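Local coordinates for protein leucine--trna ligase (Agrobacterium radiobacter, PDB 5AH5) that probably joins leucine to its tRNA at the expense of ATP, as a class I aminoacyl-tRNA synthetase that also carries an editing domain, at residues B[541-544]-B[545-549]; B[784-787]-B[788-791]. All coordinates share one frame; numbering follows the deposited sequence.

Contact 1: B[541-544]-B[545-549]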
# COMPACT_ATOMS: atom_id res chain seq x y z
N THR B 541 5.78 -12.94 1.32
CA THR B 541 7.19 -12.60 1.51
C THR B 541 7.83 -13.47 2.58
O THR B 541 8.91 -14.04 2.39
CB THR B 541 7.35 -11.09 1.71
OG1 THR B 541 6.91 -10.42 0.51
CG2 THR B 541 8.85 -10.71 2.00
N LYS B 542 7.10 -13.69 3.66
CA LYS B 542 7.57 -14.56 4.72
C LYS B 542 7.68 -16.01 4.25
O LYS B 542 8.63 -16.70 4.55
CB LYS B 542 6.62 -14.43 5.92
CG LYS B 542 6.61 -12.98 6.47
CD LYS B 542 5.87 -12.86 7.77
CE LYS B 542 5.75 -11.42 8.28
NZ LYS B 542 7.07 -10.71 8.35
N VAL B 543 6.69 -16.46 3.52
CA VAL B 543 6.71 -17.81 2.96
C VAL B 543 7.96 -17.96 2.07
O VAL B 543 8.72 -18.89 2.27
CB VAL B 543 5.41 -18.14 2.17
CG1 VAL B 543 5.56 -19.45 1.41
CG2 VAL B 543 4.25 -18.24 3.12
N LEU B 544 8.17 -17.03 1.14
CA LEU B 544 9.29 -17.15 0.24
C LEU B 544 10.63 -16.99 0.95
O LEU B 544 11.64 -17.58 0.52
CB LEU B 544 9.18 -16.14 -0.95
CG LEU B 544 7.95 -16.31 -1.86
CD1 LEU B 544 7.80 -15.11 -2.80
CD2 LEU B 544 8.02 -17.63 -2.64
N HIS B 545 10.65 -16.20 2.01
CA HIS B 545 11.82 -16.08 2.89
C HIS B 545 12.13 -17.46 3.48
O HIS B 545 13.17 -18.06 3.18
CB HIS B 545 11.57 -15.02 3.97
CG HIS B 545 12.67 -14.86 4.96
ND1 HIS B 545 12.44 -14.35 6.22
CD2 HIS B 545 13.99 -15.11 4.89
CE1 HIS B 545 13.59 -14.29 6.89
NE2 HIS B 545 14.54 -14.74 6.10
N ASP B 546 11.18 -18.02 4.20
CA ASP B 546 11.38 -19.35 4.79
C ASP B 546 11.79 -20.42 3.76
O ASP B 546 12.55 -21.30 4.10
CB ASP B 546 10.13 -19.87 5.48
CG ASP B 546 9.64 -18.99 6.57
OD1 ASP B 546 10.37 -18.09 7.07
OD2 ASP B 546 8.46 -19.19 6.93
N LEU B 547 11.33 -20.32 2.52
CA LEU B 547 11.69 -21.34 1.53
C LEU B 547 12.96 -21.03 0.77
O LEU B 547 13.29 -21.78 -0.12
CB LEU B 547 10.59 -21.51 0.51
CG LEU B 547 9.21 -21.87 0.99
CD1 LEU B 547 8.33 -22.04 -0.25
CD2 LEU B 547 9.20 -23.11 1.83
N GLY B 548 13.65 -19.92 1.05
CA GLY B 548 14.97 -19.68 0.45
C GLY B 548 15.03 -18.76 -0.74
O GLY B 548 16.13 -18.47 -1.24
N TYR B 549 13.89 -18.25 -1.22
CA TYR B 549 13.98 -17.39 -2.40
C TYR B 549 14.64 -16.03 -2.11
O TYR B 549 15.28 -15.42 -3.00
CB TYR B 549 12.61 -17.16 -2.97
CG TYR B 549 11.95 -18.42 -3.57
CD1 TYR B 549 11.25 -19.30 -2.76
CD2 TYR B 549 12.08 -18.73 -4.92
CE1 TYR B 549 10.68 -20.44 -3.27
CE2 TYR B 549 11.51 -19.88 -5.45
CZ TYR B 549 10.81 -20.72 -4.61
OH TYR B 549 10.19 -21.85 -5.06

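Contact 2: B[784-787]-B[788-791]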
# COMPACT_ATOMS: atom_id res chain seq x y z
N LEU B 784 19.27 42.84 26.53
CA LEU B 784 18.88 43.56 27.75
C LEU B 784 18.78 45.03 27.48
O LEU B 784 18.04 45.69 28.15
CB LEU B 784 19.81 43.29 28.94
CG LEU B 784 19.80 41.83 29.38
CD1 LEU B 784 20.89 41.58 30.42
CD2 LEU B 784 18.43 41.45 29.86
N ALA B 785 19.47 45.49 26.46
CA ALA B 785 19.38 46.85 26.00
C ALA B 785 18.18 47.20 25.15
O ALA B 785 17.88 48.35 25.06
CB ALA B 785 20.65 47.20 25.24
N LEU B 786 17.45 46.25 24.58
CA LEU B 786 16.27 46.60 23.82
C LEU B 786 15.24 47.35 24.68
O LEU B 786 15.02 46.99 25.83
CB LEU B 786 15.60 45.36 23.26
CG LEU B 786 16.48 44.48 22.37
CD1 LEU B 786 15.74 43.19 22.07
CD2 LEU B 786 16.85 45.25 21.09
N PRO B 787 14.59 48.37 24.12
CA PRO B 787 13.70 49.13 24.98
C PRO B 787 12.59 48.36 25.64
O PRO B 787 12.22 48.63 26.80
CB PRO B 787 13.08 50.17 24.02
CG PRO B 787 14.17 50.44 23.05
CD PRO B 787 14.94 49.14 22.89
N GLU B 788 12.00 47.46 24.87
CA GLU B 788 10.92 46.64 25.30
C GLU B 788 11.34 45.73 26.43
O GLU B 788 10.59 45.50 27.35
CB GLU B 788 10.44 45.75 24.15
CG GLU B 788 9.60 46.44 23.11
CD GLU B 788 10.44 47.04 21.97
OE1 GLU B 788 11.72 47.00 22.02
OE2 GLU B 788 9.79 47.57 21.06
N VAL B 789 12.57 45.26 26.36
CA VAL B 789 13.15 44.39 27.39
C VAL B 789 13.55 45.19 28.65
O VAL B 789 13.21 44.80 29.72
CB VAL B 789 14.35 43.61 26.80
CG1 VAL B 789 15.01 42.74 27.87
CG2 VAL B 789 13.86 42.73 25.62
N ARG B 790 14.27 46.29 28.49
CA ARG B 790 14.58 47.21 29.59
C ARG B 790 13.28 47.64 30.31
O ARG B 790 13.24 47.67 31.53
CB ARG B 790 15.29 48.48 29.09
CG ARG B 790 16.69 48.70 29.57
CD ARG B 790 17.41 49.85 28.83
NE ARG B 790 18.85 49.55 28.68
CZ ARG B 790 19.63 50.07 27.74
NH1 ARG B 790 19.16 50.94 26.84
NH2 ARG B 790 20.90 49.70 27.68
N SER B 791 12.24 47.90 29.53
CA SER B 791 10.96 48.31 30.10
C SER B 791 10.38 47.19 30.97
O SER B 791 10.09 47.39 32.13
CB SER B 791 9.97 48.71 29.00
OG SER B 791 10.44 49.83 28.26

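Contact 1: B[541-544]-B[545-549]
With CG anti to the carbonyl carbon in both L544 (chi1 -61°) and Y549 (chi1 -67°), the two side chains converge where helix 533-546 ends. The leucine CD2 methyl comes obliquely against the CD1 and CE1 atoms of the ring, L544 CD2 to Y549 CD1 3.6 Å, while L544 O lies at the ring edge, in its plane. The preceding residue, V543, lies alongside L547, with V543 CG1 4.1 Å from L547 CD1, and L547 N bonds to V543 O. A Schellman motif closes the helix: G548 takes a positive phi (99°), and two bonds reach back into the last turn, Y549 N to L544 O (2.9 Å) and G548 N to H545 O (2.9 Å). The straightest helical bond, from D546 N to K542 O (2.9 Å), runs beside the D546 carboxylate, whose OD2 is salt-bridged to R199 and hydrogen-bonded to Y196. K542 NZ bridges to D203, E554 and D553, and Y549 OH bonds to D140 of helix 128-143. The chemistry is thus divided: backbone bonds and apolar pairs finish the helix of this beta-alpha-beta unit, while the polar ends tie it to its neighbours.

Contact 2: B[784-787]-B[788-791]
P787 and S791 meet across the first turn of helix 787-792, a short helix that follows helix 776-785 in the C-terminal part of the chain, with L786 at its N-cap position. The proline is the first residue of the new helix, where its lack of an N-H costs no helical bond. Its carbonyl oxygen is gripped twice by S791: the backbone N lies 2.8 Å from P787 O, and the hydroxyl OG donates to P787 O at 2.6 Å. The two donors come from opposite faces of the carbonyl plane. S791 can make the second bond because its OG sits beside its own backbone N (chi1 -62°), turned back toward the preceding turn.

R790 reaches the other way, back over L784 and A785. Its backbone N makes a nearly straight bond to L786 O (2.9 Å, 172° at the hydrogen), while its side chain passes L784 O with CG. The guanidinium then lies with one face over A785 O, offset toward the rim, and R790 NH2 rests 3.5 Å from A785 CB. This is packing against the carbonyl rather than a hydrogen bond.

V789, buried, sends its two methyls to different leucines. V789 CG1 lies 4.2 Å from L784 CD2, and V789 CG2 is 3.9 Å from L786 CB; both leucines cross it at a slant. Outside the turn, E788 forms a salt bridge with R766 of strand 763-771; L786 and P787 also pack on R766, joining the helix to the sheet. The E788 chain bends at chi2 (90°), which brings E788 OE1 to 4.0 Å from P787 CD.

Overall arrangement
Contacts 1 and 2 lie in separate parts of the synthetase, their centres 69 Å apart and their nearest atoms about 56 Å apart, without touching. Residues 541-549 end a helix of the parallel-sheet catalytic unit; the T541 side chain is about 12 Å from the bound leucyl-sulfamoyl adenosine, whereas the contact's nearest atom is about 19 Å from the bound nucleic acid. Residues 784-791 instead span the junction from helix 776-785 to helix 787-792 beside the C-terminal mixed sheet; the centre of contact 2 is about 56 Å from the centre of the chain, and its nearest atom about 7 Å from the nucleic acid. Contact 1 is therefore nearer the adenylate site, contact 2 nearer the RNA.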